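Local coordinates for protein TetR transcriptional regulator (Chloroflexus aurantiacus, PDB 3QBM) that probably binds DNA through an N-terminal helix-turn-helix and regulates transcription as a dimer of the TetR family, at residues A[127-139]-A[152-166]. Sequence-based numbering, arbitrary orientation. Where two conformers were deposited one is given.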
loop_
_atom_site.group_PDB
_atom_site.type_symbol
_atom_site.label_atom_id
_atom_site.label_comp_id
_atom_site.label_asym_id
_atom_site.label_seq_id
_atom_site.Cartn_x
_atom_site.Cartn_y
_atom_site.Cartn_z
ATOM N N VAL A 127 12.177 -5.298 -7.355
ATOM C CA VAL A 127 12.613 -4.637 -6.115
ATOM C C VAL A 127 12.204 -5.424 -4.880
ATOM O O VAL A 127 13.046 -5.645 -3.985
ATOM C CB VAL A 127 12.207 -3.161 -5.984
ATOM C CG1 VAL A 127 12.563 -2.625 -4.542
ATOM C CG2 VAL A 127 12.891 -2.329 -7.099
ATOM N N ILE A 128 10.947 -5.859 -4.828
ATOM C CA ILE A 128 10.458 -6.676 -3.717
ATOM C C ILE A 128 11.310 -7.959 -3.624
ATOM O O ILE A 128 11.682 -8.366 -2.545
ATOM C CB ILE A 128 8.975 -6.995 -3.869
ATOM C CG1 ILE A 128 8.143 -5.690 -3.702
ATOM C CG2 ILE A 128 8.518 -8.076 -2.895
ATOM C CD1 ILE A 128 6.775 -5.799 -4.280
ATOM N N ASP A 129 11.643 -8.567 -4.762
ATOM C CA ASP A 129 12.498 -9.759 -4.757
ATOM C C ASP A 129 13.916 -9.494 -4.263
ATOM O O ASP A 129 14.515 -10.363 -3.647
ATOM C CB ASP A 129 12.458 -10.488 -6.105
ATOM C CG ASP A 129 11.130 -11.204 -6.330
ATOM O OD1 ASP A 129 10.334 -11.330 -5.374
ATOM O OD2 ASP A 129 10.855 -11.627 -7.468
ATOM N N GLU A 130 14.440 -8.292 -4.473
ATOM C CA GLU A 130 15.762 -7.938 -3.911
ATOM C C GLU A 130 15.669 -7.899 -2.391
ATOM O O GLU A 130 16.545 -8.427 -1.698
ATOM C CB GLU A 130 16.265 -6.563 -4.348
ATOM C CG GLU A 130 16.430 -6.304 -5.806
ATOM C CD GLU A 130 16.927 -4.886 -6.027
ATOM O OE1 GLU A 130 16.198 -4.076 -6.640
ATOM O OE2 GLU A 130 18.027 -4.556 -5.527
ATOM N N TRP A 131 14.626 -7.229 -1.861
ATOM C CA TRP A 131 14.406 -7.181 -0.397
ATOM C C TRP A 131 14.277 -8.595 0.196
ATOM O O TRP A 131 14.842 -8.907 1.231
ATOM C CB TRP A 131 13.130 -6.368 -0.040
ATOM C CG TRP A 131 13.191 -4.924 -0.426
ATOM C CD1 TRP A 131 14.318 -4.164 -0.648
ATOM C CD2 TRP A 131 12.083 -4.027 -0.539
ATOM N NE1 TRP A 131 13.963 -2.878 -0.937
ATOM C CE2 TRP A 131 12.600 -2.758 -0.855
ATOM C CE3 TRP A 131 10.703 -4.174 -0.390
ATOM C CZ2 TRP A 131 11.781 -1.642 -1.064
ATOM C CZ3 TRP A 131 9.885 -3.075 -0.617
ATOM C CH2 TRP A 131 10.443 -1.815 -0.946
ATOM N N ARG A 132 13.496 -9.437 -0.456
ATOM C CA ARG A 132 13.331 -10.811 -0.022
ATOM C C ARG A 132 14.676 -11.578 -0.020
ATOM O O ARG A 132 14.979 -12.322 0.934
ATOM C CB ARG A 132 12.334 -11.529 -0.948
ATOM C CG ARG A 132 10.941 -11.060 -0.790
ATOM C CD ARG A 132 10.023 -11.558 -1.876
ATOM N NE ARG A 132 9.645 -12.957 -1.715
ATOM C CZ ARG A 132 8.921 -13.631 -2.607
ATOM N NH1 ARG A 132 8.494 -13.047 -3.739
ATOM N NH2 ARG A 132 8.588 -14.884 -2.354
ATOM N N GLU A 133 15.452 -11.415 -1.086
ATOM C CA GLU A 133 16.777 -12.045 -1.146
ATOM C C GLU A 133 17.698 -11.526 -0.012
ATOM O O GLU A 133 18.429 -12.302 0.586
ATOM C CB GLU A 133 17.441 -11.827 -2.501
ATOM C CG GLU A 133 18.732 -12.654 -2.723
ATOM C CD GLU A 133 18.476 -14.153 -3.040
ATOM O OE1 GLU A 133 17.916 -14.893 -2.191
ATOM O OE2 GLU A 133 18.865 -14.598 -4.156
ATOM N N THR A 134 17.664 -10.218 0.242
ATOM C CA THR A 134 18.438 -9.593 1.344
ATOM C C THR A 134 18.132 -10.203 2.697
ATOM O O THR A 134 19.031 -10.602 3.442
ATOM C CB THR A 134 18.202 -8.056 1.378
ATOM O OG1 THR A 134 18.833 -7.520 0.220
ATOM C CG2 THR A 134 18.845 -7.378 2.633
ATOM N N ILE A 135 16.851 -10.288 2.994
ATOM C CA ILE A 135 16.392 -10.842 4.253
ATOM C C ILE A 135 16.709 -12.366 4.304
ATOM O O ILE A 135 17.159 -12.854 5.327
ATOM C CB ILE A 135 14.888 -10.448 4.479
ATOM C CG1 ILE A 135 14.756 -8.919 4.545
ATOM C CG2 ILE A 135 14.313 -11.097 5.751
ATOM C CD1 ILE A 135 13.320 -8.382 4.514
ATOM N N ARG A 136 16.512 -13.108 3.207
ATOM C CA ARG A 136 16.838 -14.534 3.211
ATOM C C ARG A 136 18.337 -14.759 3.485
ATOM O O ARG A 136 18.712 -15.659 4.233
ATOM C CB ARG A 136 16.402 -15.210 1.909
ATOM C CG ARG A 136 14.882 -15.324 1.750
ATOM C CD ARG A 136 14.479 -16.238 0.583
ATOM N NE ARG A 136 15.132 -15.885 -0.674
ATOM C CZ ARG A 136 14.566 -15.175 -1.645
ATOM N NH1 ARG A 136 13.331 -14.744 -1.527
ATOM N NH2 ARG A 136 15.238 -14.913 -2.741
ATOM N N THR A 137 19.176 -13.938 2.879
ATOM C CA THR A 137 20.624 -14.087 3.065
ATOM C C THR A 137 20.991 -13.851 4.512
ATOM O O THR A 137 21.771 -14.586 5.076
ATOM C CB THR A 137 21.391 -13.149 2.136
ATOM O OG1 THR A 137 21.045 -13.490 0.789
ATOM C CG2 THR A 137 22.894 -13.302 2.284
ATOM N N LEU A 138 20.395 -12.835 5.120
ATOM C CA LEU A 138 20.644 -12.550 6.524
ATOM C C LEU A 138 20.153 -13.650 7.451
ATOM O O LEU A 138 20.849 -14.033 8.418
ATOM C CB LEU A 138 20.034 -11.210 6.882
ATOM C CG LEU A 138 20.711 -9.974 6.299
ATOM C CD1 LEU A 138 19.750 -8.790 6.435
ATOM C CD2 LEU A 138 22.069 -9.663 7.014
ATOM N N VAL A 139 18.974 -14.193 7.156
ATOM C CA VAL A 139 18.465 -15.255 7.970
ATOM C C VAL A 139 19.365 -16.486 7.875
ATOM O O VAL A 139 19.724 -17.032 8.891
ATOM C CB VAL A 139 16.993 -15.590 7.628
ATOM C CG1 VAL A 139 16.588 -16.936 8.293
ATOM C CG2 VAL A 139 16.078 -14.391 8.027
ATOM N N VAL A 152 13.356 -20.778 11.593
ATOM C CA VAL A 152 12.835 -19.572 10.983
ATOM C C VAL A 152 12.734 -19.699 9.473
ATOM O O VAL A 152 13.702 -20.037 8.805
ATOM C CB VAL A 152 13.654 -18.326 11.399
ATOM C CG1 VAL A 152 13.206 -17.049 10.600
ATOM C CG2 VAL A 152 13.560 -18.150 12.911
ATOM N N ASP A 153 11.532 -19.470 8.948
ATOM C CA ASP A 153 11.298 -19.457 7.495
ATOM C C ASP A 153 11.601 -18.035 6.995
ATOM O O ASP A 153 10.847 -17.095 7.286
ATOM C CB ASP A 153 9.848 -19.839 7.205
ATOM C CG ASP A 153 9.560 -19.963 5.747
ATOM O OD1 ASP A 153 9.970 -19.075 4.942
ATOM O OD2 ASP A 153 8.904 -20.981 5.399
ATOM N N ALA A 154 12.703 -17.913 6.263
ATOM C CA ALA A 154 13.248 -16.628 5.826
ATOM C C ALA A 154 12.292 -15.861 4.942
ATOM O O ALA A 154 12.067 -14.695 5.167
ATOM C CB ALA A 154 14.581 -16.813 5.116
ATOM N N ASP A 155 11.744 -16.504 3.930
ATOM C CA ASP A 155 10.855 -15.786 3.037
ATOM C C ASP A 155 9.550 -15.393 3.694
ATOM O O ASP A 155 9.012 -14.326 3.357
ATOM C CB ASP A 155 10.559 -16.556 1.763
ATOM C CG ASP A 155 9.998 -15.632 0.661
ATOM O OD1 ASP A 155 10.693 -14.664 0.284
ATOM O OD2 ASP A 155 8.878 -15.864 0.182
ATOM N N ARG A 156 9.040 -16.212 4.632
ATOM C CA ARG A 156 7.834 -15.854 5.405
ATOM C C ARG A 156 8.118 -14.581 6.185
ATOM O O ARG A 156 7.317 -13.628 6.188
ATOM C CB ARG A 156 7.399 -16.943 6.404
ATOM C CG ARG A 156 6.619 -18.092 5.802
ATOM C CD ARG A 156 5.884 -18.933 6.866
ATOM N NE ARG A 156 5.118 -19.986 6.202
ATOM C CZ ARG A 156 4.286 -20.826 6.805
ATOM N NH1 ARG A 156 4.105 -20.775 8.117
ATOM N NH2 ARG A 156 3.649 -21.724 6.079
ATOM N N LEU A 157 9.274 -14.542 6.841
ATOM C CA LEU A 157 9.658 -13.348 7.617
ATOM C C LEU A 157 9.769 -12.130 6.695
ATOM O O LEU A 157 9.276 -11.023 7.010
ATOM C CB LEU A 157 10.958 -13.609 8.373
ATOM C CG LEU A 157 11.527 -12.445 9.200
ATOM C CD1 LEU A 157 10.468 -12.038 10.257
ATOM C CD2 LEU A 157 12.916 -12.761 9.836
ATOM N N ALA A 158 10.394 -12.326 5.539
ATOM C CA ALA A 158 10.625 -11.224 4.594
ATOM C C ALA A 158 9.331 -10.622 4.125
ATOM O O ALA A 158 9.156 -9.403 4.110
ATOM C CB ALA A 158 11.452 -11.699 3.392
ATOM N N LEU A 159 8.407 -11.483 3.718
ATOM C CA LEU A 159 7.130 -10.987 3.249
ATOM C C LEU A 159 6.328 -10.358 4.386
ATOM O O LEU A 159 5.637 -9.376 4.152
ATOM C CB LEU A 159 6.336 -12.090 2.576
ATOM C CG LEU A 159 6.876 -12.670 1.294
ATOM C CD1 LEU A 159 6.079 -13.939 0.955
ATOM C CD2 LEU A 159 6.791 -11.731 0.144
ATOM N N LEU A 160 6.405 -10.893 5.618
ATOM C CA LEU A 160 5.715 -10.235 6.748
ATOM C C LEU A 160 6.265 -8.818 6.985
ATOM O O LEU A 160 5.487 -7.844 7.123
ATOM C CB LEU A 160 5.878 -11.058 8.014
ATOM C CG LEU A 160 5.349 -10.420 9.300
ATOM C CD1 LEU A 160 3.812 -10.303 9.236
ATOM C CD2 LEU A 160 5.803 -11.301 10.492
ATOM N N ILE A 161 7.595 -8.714 7.054
ATOM C CA ILE A 161 8.280 -7.451 7.237
ATOM C C ILE A 161 7.895 -6.452 6.150
ATOM O O ILE A 161 7.523 -5.341 6.453
ATOM C CB ILE A 161 9.813 -7.627 7.204
ATOM C CG1 ILE A 161 10.299 -8.212 8.521
ATOM C CG2 ILE A 161 10.484 -6.275 6.895
ATOM C CD1 ILE A 161 11.784 -8.745 8.450
ATOM N N ILE A 162 7.977 -6.851 4.880
ATOM C CA ILE A 162 7.655 -5.937 3.780
ATOM C C ILE A 162 6.204 -5.455 3.801
ATOM O O ILE A 162 5.941 -4.257 3.633
ATOM C CB ILE A 162 7.995 -6.559 2.402
ATOM C CG1 ILE A 162 9.492 -6.807 2.330
ATOM C CG2 ILE A 162 7.506 -5.650 1.238
ATOM C CD1 ILE A 162 9.904 -7.797 1.160
ATOM N N ALA A 163 5.293 -6.387 4.035
ATOM C CA ALA A 163 3.853 -6.088 4.117
ATOM C C ALA A 163 3.625 -5.107 5.252
ATOM O O ALA A 163 2.958 -4.065 5.067
ATOM C CB ALA A 163 3.010 -7.365 4.372
ATOM N N THR A 164 4.155 -5.423 6.428
ATOM C CA THR A 164 3.920 -4.572 7.601
ATOM C C THR A 164 4.423 -3.164 7.436
ATOM O O THR A 164 3.688 -2.182 7.741
ATOM C CB THR A 164 4.547 -5.197 8.847
ATOM O OG1 THR A 164 4.014 -6.529 8.997
ATOM C CG2 THR A 164 4.215 -4.369 10.115
HETATM N N MSE A 165 5.669 -3.057 7.001
HETATM C CA MSE A 165 6.332 -1.762 6.903
HETATM C C MSE A 165 5.718 -0.926 5.778
HETATM O O MSE A 165 5.454 0.261 5.975
HETATM C CB MSE A 165 7.857 -1.898 6.777
HETATM C CG MSE A 165 8.556 -2.496 7.995
HETATM SE SE MSE A 165 7.964 -1.929 9.789
HETATM C CE MSE A 165 8.529 -0.063 9.749
ATOM N N GLU A 166 5.420 -1.529 4.628
ATOM C CA GLU A 166 4.821 -0.787 3.536
ATOM C C GLU A 166 3.403 -0.349 3.881
ATOM O O GLU A 166 3.031 0.782 3.553
ATOM C CB GLU A 166 4.816 -1.586 2.221
ATOM C CG GLU A 166 6.164 -1.720 1.573
ATOM C CD GLU A 166 6.659 -0.452 0.906
ATOM O OE1 GLU A 166 6.339 0.671 1.359
ATOM O OE2 GLU A 166 7.369 -0.598 -0.087
#
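Arg132 reaches across from helix 118-144 and grips Asp155 on helix 154-175. Its CB lies 3.7 Å from Asp155 OD1. CG passes close to Ile162 CD1, and CD rests on Leu159 CD2. A bend at chi3 (76°) turns the guanidinium onto the carboxylate, which it meets side-on with two nitrogens. NE donates to the syn lone pair of Asp155 OD1 at 2.8 Å, with an N-H...O angle of 164°. NH2 donates to Asp155 OD2 at 2.7 Å. Leu159 CD2 lies over one face of the guanidinium, toward the rim on the NE side. The remaining nitrogen, NH1, makes a weak bond to Asp129 OD1 on its own helix. The whole side chain fits as a knob into a hole formed by Asp155, Ala158, Leu159 and Ile162. With an alanine in this place, Asp155 would probably lose both side-on bonds, keeping of the two arginines the longer one from Arg136, and the hole would be left poorly filled. In the conformer given, Arg136 NH1 meets Asp155 OD1 at 3.2 Å, a bent bond from above the carboxylate plane. Arg136 NH2 in that conformer also holds Glu133 OE1, which extends the salt-bridge network.

Both helices belong to the all-helical C-terminal domain of a TetR-type regulator, and their segments cross at 132°. The second subunit packs on this region, with its Leu175 against Arg132. Beneath the charges the interface is apolar. Ala158 CB sits 3.8 Å from Ile135 CG2, and Val139 CB packs against the methyl of Ala154. Ile162 CD1 touches Trp131 CB, while its CG2 lies at the edge of the indole. Glu166 OE2 approaches that edge too, 3.4 Å from Trp131 CH2, and is buried with no hydrogen-bond partner in the model.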